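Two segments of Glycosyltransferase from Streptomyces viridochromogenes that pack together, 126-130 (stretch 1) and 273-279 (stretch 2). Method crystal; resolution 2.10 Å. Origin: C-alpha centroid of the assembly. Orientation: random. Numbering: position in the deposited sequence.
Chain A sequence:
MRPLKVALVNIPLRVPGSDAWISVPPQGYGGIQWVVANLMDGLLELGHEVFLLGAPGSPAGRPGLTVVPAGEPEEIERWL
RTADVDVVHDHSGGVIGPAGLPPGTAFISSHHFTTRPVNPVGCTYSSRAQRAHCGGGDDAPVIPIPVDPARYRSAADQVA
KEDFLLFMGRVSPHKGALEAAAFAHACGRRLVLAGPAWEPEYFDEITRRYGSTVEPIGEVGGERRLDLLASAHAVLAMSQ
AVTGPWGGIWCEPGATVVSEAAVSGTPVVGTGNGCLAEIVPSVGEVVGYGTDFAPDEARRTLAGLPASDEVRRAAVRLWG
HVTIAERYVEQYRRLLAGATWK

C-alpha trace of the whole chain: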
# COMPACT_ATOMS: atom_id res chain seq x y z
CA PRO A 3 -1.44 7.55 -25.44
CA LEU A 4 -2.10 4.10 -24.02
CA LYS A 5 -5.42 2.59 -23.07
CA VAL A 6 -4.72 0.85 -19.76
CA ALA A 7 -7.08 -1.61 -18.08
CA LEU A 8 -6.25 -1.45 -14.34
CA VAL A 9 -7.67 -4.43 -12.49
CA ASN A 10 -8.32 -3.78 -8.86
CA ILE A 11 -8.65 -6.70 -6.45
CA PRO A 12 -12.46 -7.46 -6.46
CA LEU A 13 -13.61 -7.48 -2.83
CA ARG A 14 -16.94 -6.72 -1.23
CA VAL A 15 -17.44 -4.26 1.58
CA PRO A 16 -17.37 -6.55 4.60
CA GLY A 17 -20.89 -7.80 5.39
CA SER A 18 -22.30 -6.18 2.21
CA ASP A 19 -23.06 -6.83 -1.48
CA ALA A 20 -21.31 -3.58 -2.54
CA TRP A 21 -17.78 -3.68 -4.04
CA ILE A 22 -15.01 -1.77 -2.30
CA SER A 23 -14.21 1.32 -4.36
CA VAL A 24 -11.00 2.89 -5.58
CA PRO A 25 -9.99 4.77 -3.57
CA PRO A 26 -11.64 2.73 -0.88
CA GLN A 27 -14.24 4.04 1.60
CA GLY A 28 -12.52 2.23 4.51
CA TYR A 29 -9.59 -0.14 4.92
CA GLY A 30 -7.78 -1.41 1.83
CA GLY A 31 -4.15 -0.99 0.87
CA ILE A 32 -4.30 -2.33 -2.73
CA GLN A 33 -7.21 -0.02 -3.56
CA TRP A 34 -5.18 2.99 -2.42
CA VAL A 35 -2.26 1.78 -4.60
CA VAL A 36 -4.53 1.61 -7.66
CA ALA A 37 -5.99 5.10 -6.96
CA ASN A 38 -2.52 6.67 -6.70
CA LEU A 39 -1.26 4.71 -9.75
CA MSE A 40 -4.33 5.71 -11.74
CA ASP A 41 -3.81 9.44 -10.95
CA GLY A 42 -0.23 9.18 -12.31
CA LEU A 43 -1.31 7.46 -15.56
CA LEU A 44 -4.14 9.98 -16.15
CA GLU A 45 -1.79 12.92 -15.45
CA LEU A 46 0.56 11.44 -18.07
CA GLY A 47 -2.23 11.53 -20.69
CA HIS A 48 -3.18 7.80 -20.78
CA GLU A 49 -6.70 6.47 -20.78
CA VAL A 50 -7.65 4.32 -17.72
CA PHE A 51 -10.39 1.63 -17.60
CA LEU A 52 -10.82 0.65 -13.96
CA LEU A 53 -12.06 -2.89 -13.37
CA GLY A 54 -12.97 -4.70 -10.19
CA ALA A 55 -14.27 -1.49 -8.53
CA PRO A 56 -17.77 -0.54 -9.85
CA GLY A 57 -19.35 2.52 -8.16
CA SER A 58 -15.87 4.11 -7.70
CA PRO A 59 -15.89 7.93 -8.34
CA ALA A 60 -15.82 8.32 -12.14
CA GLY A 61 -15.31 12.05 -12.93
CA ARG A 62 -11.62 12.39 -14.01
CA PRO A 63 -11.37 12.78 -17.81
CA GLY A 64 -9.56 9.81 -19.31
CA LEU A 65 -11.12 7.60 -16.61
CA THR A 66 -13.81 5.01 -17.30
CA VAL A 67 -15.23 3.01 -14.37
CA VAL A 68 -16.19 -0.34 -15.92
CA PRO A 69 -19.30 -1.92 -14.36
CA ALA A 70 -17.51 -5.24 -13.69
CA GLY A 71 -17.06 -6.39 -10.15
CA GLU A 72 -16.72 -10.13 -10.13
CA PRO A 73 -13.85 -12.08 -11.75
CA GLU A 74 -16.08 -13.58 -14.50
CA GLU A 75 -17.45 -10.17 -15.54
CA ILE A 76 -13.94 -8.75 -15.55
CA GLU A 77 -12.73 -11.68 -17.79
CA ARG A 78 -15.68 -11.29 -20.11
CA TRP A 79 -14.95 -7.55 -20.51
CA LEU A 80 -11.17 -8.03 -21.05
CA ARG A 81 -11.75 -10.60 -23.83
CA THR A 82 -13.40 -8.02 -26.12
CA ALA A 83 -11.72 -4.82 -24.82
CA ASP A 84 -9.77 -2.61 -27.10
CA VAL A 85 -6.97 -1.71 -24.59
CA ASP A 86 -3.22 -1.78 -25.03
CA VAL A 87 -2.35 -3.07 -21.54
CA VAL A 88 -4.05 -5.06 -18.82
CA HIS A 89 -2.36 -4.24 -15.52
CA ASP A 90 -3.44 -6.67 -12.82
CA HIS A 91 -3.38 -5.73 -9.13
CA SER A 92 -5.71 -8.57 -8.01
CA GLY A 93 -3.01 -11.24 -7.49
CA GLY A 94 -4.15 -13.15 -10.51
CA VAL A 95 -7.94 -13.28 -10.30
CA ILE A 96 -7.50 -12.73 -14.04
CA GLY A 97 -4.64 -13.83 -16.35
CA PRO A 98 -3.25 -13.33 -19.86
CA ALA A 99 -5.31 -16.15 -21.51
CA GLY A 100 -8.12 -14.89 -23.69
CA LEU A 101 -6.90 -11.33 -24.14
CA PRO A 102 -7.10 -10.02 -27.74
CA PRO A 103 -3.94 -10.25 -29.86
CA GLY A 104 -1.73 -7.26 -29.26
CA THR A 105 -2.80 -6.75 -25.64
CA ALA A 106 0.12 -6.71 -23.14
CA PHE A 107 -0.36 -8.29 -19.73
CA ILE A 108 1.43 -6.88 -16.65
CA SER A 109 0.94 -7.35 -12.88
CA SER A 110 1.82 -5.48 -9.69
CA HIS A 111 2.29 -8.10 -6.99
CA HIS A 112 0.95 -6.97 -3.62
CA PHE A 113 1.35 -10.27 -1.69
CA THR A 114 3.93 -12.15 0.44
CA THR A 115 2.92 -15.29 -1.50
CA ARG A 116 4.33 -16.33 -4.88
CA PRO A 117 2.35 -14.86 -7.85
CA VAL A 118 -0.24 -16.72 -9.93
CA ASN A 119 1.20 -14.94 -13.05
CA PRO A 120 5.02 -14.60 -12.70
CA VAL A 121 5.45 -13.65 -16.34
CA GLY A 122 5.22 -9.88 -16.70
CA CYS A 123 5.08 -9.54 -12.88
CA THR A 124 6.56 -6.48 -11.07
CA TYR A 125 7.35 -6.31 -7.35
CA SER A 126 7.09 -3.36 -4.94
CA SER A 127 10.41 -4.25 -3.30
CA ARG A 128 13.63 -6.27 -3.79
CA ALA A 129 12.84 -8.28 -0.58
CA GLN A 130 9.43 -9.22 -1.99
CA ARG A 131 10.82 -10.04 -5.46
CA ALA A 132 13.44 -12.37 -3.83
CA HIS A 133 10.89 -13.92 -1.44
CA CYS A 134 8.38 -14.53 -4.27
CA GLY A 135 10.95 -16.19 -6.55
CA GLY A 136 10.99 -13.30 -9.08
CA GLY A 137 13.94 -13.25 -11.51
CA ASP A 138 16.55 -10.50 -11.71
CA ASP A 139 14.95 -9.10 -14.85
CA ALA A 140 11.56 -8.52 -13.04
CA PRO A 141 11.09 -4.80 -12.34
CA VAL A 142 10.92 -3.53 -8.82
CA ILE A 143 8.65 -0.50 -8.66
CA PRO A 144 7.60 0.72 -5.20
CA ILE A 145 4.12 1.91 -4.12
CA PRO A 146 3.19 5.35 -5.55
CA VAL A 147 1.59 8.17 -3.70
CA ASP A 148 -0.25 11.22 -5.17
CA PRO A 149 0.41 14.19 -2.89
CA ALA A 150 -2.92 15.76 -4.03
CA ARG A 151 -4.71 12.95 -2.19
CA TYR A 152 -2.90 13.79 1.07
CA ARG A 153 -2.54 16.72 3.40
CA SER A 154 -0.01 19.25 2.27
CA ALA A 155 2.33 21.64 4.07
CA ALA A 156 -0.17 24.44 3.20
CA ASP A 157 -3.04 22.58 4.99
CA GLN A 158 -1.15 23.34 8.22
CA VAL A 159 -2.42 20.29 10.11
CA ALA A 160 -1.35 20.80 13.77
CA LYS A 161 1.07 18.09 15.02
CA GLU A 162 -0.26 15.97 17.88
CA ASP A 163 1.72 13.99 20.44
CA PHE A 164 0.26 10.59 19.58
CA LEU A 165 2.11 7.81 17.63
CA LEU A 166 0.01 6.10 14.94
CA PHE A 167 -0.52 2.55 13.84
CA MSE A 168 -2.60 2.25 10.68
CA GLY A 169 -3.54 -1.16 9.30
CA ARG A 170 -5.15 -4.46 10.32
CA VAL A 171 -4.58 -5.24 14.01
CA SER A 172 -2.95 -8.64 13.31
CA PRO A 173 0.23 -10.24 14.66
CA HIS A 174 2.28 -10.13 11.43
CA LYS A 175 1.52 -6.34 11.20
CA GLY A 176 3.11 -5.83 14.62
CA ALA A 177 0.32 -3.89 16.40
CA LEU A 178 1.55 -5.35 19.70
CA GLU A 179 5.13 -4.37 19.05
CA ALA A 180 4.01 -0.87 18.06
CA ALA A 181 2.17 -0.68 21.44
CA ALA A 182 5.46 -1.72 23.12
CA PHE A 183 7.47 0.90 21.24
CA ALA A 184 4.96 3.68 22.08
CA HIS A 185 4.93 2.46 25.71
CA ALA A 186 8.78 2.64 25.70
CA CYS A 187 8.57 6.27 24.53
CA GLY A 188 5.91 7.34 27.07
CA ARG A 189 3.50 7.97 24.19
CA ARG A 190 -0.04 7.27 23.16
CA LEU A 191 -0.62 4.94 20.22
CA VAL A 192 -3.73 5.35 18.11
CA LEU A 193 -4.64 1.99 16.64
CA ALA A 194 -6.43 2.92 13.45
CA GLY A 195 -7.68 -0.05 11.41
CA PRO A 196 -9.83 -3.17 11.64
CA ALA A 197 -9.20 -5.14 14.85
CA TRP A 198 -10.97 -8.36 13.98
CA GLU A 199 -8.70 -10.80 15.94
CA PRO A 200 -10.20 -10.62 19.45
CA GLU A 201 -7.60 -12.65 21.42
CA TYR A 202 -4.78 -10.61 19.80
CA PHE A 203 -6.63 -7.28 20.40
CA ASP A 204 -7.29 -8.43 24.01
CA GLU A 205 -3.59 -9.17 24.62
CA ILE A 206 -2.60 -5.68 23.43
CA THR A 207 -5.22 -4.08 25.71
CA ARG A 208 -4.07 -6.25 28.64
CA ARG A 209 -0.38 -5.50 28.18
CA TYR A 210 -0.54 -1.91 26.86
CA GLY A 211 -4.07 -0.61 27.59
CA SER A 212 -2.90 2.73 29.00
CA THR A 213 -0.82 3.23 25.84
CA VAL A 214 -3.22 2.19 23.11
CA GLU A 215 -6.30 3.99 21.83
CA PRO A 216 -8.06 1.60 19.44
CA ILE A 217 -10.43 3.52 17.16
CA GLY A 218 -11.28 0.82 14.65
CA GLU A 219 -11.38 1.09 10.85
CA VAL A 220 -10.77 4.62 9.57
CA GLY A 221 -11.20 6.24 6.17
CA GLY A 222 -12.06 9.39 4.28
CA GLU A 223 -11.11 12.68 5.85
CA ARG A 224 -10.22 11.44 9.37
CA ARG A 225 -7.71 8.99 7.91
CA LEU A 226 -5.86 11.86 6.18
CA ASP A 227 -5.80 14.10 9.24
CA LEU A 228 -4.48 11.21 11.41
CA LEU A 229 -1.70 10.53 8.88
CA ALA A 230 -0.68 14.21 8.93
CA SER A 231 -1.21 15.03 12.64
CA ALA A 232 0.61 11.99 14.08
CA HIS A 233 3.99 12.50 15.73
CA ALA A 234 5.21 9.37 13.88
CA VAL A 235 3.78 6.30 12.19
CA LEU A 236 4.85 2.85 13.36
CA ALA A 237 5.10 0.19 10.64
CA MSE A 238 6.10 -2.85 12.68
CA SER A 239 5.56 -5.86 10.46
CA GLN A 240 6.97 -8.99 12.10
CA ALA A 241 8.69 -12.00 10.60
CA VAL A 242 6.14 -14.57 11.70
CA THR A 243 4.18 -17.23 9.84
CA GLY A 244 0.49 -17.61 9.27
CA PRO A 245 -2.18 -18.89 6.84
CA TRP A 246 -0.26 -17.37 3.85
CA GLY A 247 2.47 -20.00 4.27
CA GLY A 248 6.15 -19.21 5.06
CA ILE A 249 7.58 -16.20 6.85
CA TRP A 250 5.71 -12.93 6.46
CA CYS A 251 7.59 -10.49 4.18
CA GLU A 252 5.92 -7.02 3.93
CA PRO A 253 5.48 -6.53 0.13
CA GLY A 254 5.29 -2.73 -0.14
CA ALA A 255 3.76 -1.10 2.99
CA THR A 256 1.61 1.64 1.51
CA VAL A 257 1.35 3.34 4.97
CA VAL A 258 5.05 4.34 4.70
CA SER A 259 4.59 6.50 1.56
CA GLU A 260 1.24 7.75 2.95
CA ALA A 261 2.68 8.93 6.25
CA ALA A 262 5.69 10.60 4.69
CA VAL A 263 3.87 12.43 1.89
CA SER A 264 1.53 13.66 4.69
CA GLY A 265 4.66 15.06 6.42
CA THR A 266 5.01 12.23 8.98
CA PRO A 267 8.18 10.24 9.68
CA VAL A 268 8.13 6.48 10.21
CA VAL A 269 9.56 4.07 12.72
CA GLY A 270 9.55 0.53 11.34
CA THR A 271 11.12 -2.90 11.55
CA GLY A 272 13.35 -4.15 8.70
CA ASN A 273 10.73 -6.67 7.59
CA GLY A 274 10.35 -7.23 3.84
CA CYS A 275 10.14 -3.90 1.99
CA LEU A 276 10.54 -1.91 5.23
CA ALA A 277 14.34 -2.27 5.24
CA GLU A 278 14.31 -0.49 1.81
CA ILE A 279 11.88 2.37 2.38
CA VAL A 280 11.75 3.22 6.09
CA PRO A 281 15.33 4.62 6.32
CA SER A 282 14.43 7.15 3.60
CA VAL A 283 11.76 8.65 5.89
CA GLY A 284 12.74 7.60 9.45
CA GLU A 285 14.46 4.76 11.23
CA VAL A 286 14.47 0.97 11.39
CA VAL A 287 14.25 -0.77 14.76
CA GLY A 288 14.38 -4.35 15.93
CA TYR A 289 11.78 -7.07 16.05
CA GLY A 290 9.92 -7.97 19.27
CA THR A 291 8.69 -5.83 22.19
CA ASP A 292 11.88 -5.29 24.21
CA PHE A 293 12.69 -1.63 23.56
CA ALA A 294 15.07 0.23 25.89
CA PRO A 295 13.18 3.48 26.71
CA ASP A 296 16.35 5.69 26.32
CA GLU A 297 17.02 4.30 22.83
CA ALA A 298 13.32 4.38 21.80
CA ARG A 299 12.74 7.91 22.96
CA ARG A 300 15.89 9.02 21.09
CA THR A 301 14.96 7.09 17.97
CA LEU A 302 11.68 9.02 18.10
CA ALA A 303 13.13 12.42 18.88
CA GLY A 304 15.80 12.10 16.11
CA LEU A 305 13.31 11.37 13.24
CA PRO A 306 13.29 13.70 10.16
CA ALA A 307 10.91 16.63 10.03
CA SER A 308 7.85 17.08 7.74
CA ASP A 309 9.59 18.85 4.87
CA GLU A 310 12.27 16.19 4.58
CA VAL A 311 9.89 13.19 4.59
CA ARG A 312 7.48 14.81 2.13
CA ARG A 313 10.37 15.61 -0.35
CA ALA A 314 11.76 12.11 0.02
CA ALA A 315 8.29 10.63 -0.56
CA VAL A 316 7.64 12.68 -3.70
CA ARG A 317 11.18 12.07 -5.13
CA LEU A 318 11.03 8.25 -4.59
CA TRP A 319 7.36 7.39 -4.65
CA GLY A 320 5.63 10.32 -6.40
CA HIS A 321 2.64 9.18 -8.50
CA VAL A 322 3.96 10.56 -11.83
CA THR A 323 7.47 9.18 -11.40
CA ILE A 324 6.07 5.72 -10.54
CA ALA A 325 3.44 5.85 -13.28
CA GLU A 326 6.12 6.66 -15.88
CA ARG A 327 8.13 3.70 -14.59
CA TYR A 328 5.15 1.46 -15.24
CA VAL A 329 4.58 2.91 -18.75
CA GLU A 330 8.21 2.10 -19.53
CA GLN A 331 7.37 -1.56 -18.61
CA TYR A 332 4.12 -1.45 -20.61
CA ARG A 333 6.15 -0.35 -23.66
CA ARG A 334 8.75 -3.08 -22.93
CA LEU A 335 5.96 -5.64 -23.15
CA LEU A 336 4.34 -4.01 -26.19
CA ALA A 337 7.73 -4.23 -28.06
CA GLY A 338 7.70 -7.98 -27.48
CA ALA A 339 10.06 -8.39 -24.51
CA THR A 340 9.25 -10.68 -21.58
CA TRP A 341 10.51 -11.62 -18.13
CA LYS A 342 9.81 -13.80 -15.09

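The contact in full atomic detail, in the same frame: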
# COMPACT_ATOMS: atom_id res chain seq x y z
N SER A 126 6.92 -4.70 -5.55
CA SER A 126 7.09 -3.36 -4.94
C SER A 126 8.42 -3.21 -4.20
O SER A 126 8.82 -2.08 -3.86
CB SER A 126 5.90 -2.93 -4.06
OG SER A 126 5.35 -4.03 -3.39
N SER A 127 9.11 -4.32 -3.95
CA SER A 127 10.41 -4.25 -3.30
C SER A 127 11.34 -5.38 -3.75
O SER A 127 10.90 -6.40 -4.24
CB SER A 127 10.26 -4.22 -1.77
OG SER A 127 9.77 -5.46 -1.25
N ARG A 128 12.65 -5.17 -3.61
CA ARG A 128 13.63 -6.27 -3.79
C ARG A 128 13.39 -7.46 -2.84
O ARG A 128 13.53 -8.58 -3.26
CB ARG A 128 15.07 -5.77 -3.56
CG ARG A 128 15.61 -4.84 -4.66
CD ARG A 128 17.11 -4.41 -4.36
NE ARG A 128 17.23 -3.19 -3.53
CZ ARG A 128 17.62 -3.15 -2.24
NH1 ARG A 128 17.91 -4.27 -1.54
NH2 ARG A 128 17.70 -1.97 -1.62
N ALA A 129 13.09 -7.20 -1.56
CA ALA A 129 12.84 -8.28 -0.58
C ALA A 129 11.66 -9.12 -1.02
O ALA A 129 11.75 -10.33 -1.06
CB ALA A 129 12.60 -7.71 0.80
N GLN A 130 10.58 -8.48 -1.45
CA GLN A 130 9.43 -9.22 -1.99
C GLN A 130 9.82 -10.01 -3.25
O GLN A 130 9.54 -11.20 -3.34
CB GLN A 130 8.29 -8.28 -2.30
CG GLN A 130 7.00 -8.96 -2.65
CD GLN A 130 6.15 -8.12 -3.56
OE1 GLN A 130 6.63 -7.17 -4.16
NE2 GLN A 130 4.86 -8.46 -3.67
N ASN A 273 11.46 -5.63 8.29
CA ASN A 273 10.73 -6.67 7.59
C ASN A 273 10.41 -6.38 6.13
O ASN A 273 9.82 -5.30 5.81
CB ASN A 273 9.41 -6.99 8.30
CG ASN A 273 8.75 -8.22 7.74
OD1 ASN A 273 7.84 -8.13 6.88
ND2 ASN A 273 9.26 -9.38 8.15
N GLY A 274 10.76 -7.33 5.25
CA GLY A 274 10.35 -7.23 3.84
C GLY A 274 10.79 -5.91 3.24
O GLY A 274 11.91 -5.48 3.43
N CYS A 275 9.87 -5.21 2.61
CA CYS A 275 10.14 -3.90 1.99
C CYS A 275 10.57 -2.81 2.98
O CYS A 275 11.19 -1.81 2.60
CB CYS A 275 8.89 -3.44 1.25
SG CYS A 275 7.55 -2.84 2.31
N LEU A 276 10.23 -2.97 4.26
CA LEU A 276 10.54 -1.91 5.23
C LEU A 276 12.02 -1.53 5.33
O LEU A 276 12.37 -0.35 5.46
CB LEU A 276 9.95 -2.25 6.60
CG LEU A 276 8.42 -2.43 6.53
CD1 LEU A 276 7.92 -2.95 7.88
CD2 LEU A 276 7.68 -1.11 6.16
N ALA A 277 12.89 -2.52 5.28
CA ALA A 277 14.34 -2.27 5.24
C ALA A 277 14.74 -1.27 4.12
O ALA A 277 15.72 -0.53 4.26
CB ALA A 277 15.10 -3.63 5.09
N GLU A 278 13.98 -1.25 3.04
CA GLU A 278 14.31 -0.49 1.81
C GLU A 278 13.77 0.93 1.84
O GLU A 278 14.41 1.85 1.31
CB GLU A 278 13.76 -1.24 0.56
CG GLU A 278 14.58 -2.53 0.19
CD GLU A 278 13.82 -3.45 -0.79
OE1 GLU A 278 13.41 -2.99 -1.86
OE2 GLU A 278 13.60 -4.63 -0.46
N ILE A 279 12.60 1.10 2.46
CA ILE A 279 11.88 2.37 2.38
C ILE A 279 11.84 3.19 3.64
O ILE A 279 11.82 4.40 3.56
CB ILE A 279 10.44 2.21 1.78
CG1 ILE A 279 9.55 1.22 2.59
CG2 ILE A 279 10.53 1.70 0.36
CD1 ILE A 279 8.07 1.22 2.03

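The contact is small, 265 Å² summed over both sides, and its centre is one carboxylate placed at the start of a helix. Glu278 gives up 92 Å², more than any other residue here. Its CA-to-CB bond points toward stretch 1, and with chi1 at -73° (m) and chi2 at 164° (t) the chain runs out nearly extended to the first turn of the helix that begins at Arg128. There the two oxygens are used separately: Arg128 N donates to Glu278 OE1 at 2.9 Å with an N-H...acceptor angle of 144°, and Ala129 N donates to Glu278 OE2 at 2.8 Å and 158°. A chi3 of 55° sets the carboxylate plane so that each oxygen meets its own amide. The distance from Arg128 N to Glu278 OE2 is also short, 3.3 Å, but the angle is poor and no bond is assigned. Amides in a first helical turn have no partners from a preceding turn, so an acid that bridges two of them suits this position.

Ser127 supplies the acceptor for the next amide. It holds the N-cap position with phi/psi of -149/157, and chi1 at 68° (p) turns the hydroxyl back over the helix start, where Ser127 OG accepts from Gln130 N at 3.1 Å and 161°. The successive amides of Arg128, Ala129 and Gln130 are thus satisfied by side-chain oxygens, two from across the contact and one from the cap. The same hydroxyl packs against stretch 2, with Ser127 OG 3.3 Å from Cys275 CB. Gln130, with chi1 and chi2 both t, reaches back along its own stretch, and Ser126 N donates to Gln130 OE1 at 2.8 Å.

The Arg128 side chain forms no salt bridge with the acid. Arg128 NE lies 4.2 Å from Glu278 OE1, but that oxygen is well out of the guanidinium plane, so the attraction is one of charge alone. Glu278 CG instead covers one face of the guanidinium.

Ala129 points toward stretch 2, and its methyl fits closely: Ala129 CB is 3.5 Å from Gly274 O and 3.5 Å from Glu278 OE2. The opposing backbone is shaped by a type II' turn from Asn273 to Leu276, closed by Leu276 N donating to Asn273 O at 2.8 Å. Gly274 has phi/psi of 55/-129, and the positive phi by itself favours glycine. Across this part of the contact Ala129 CA and Gly274 CA lie 5.2 Å apart.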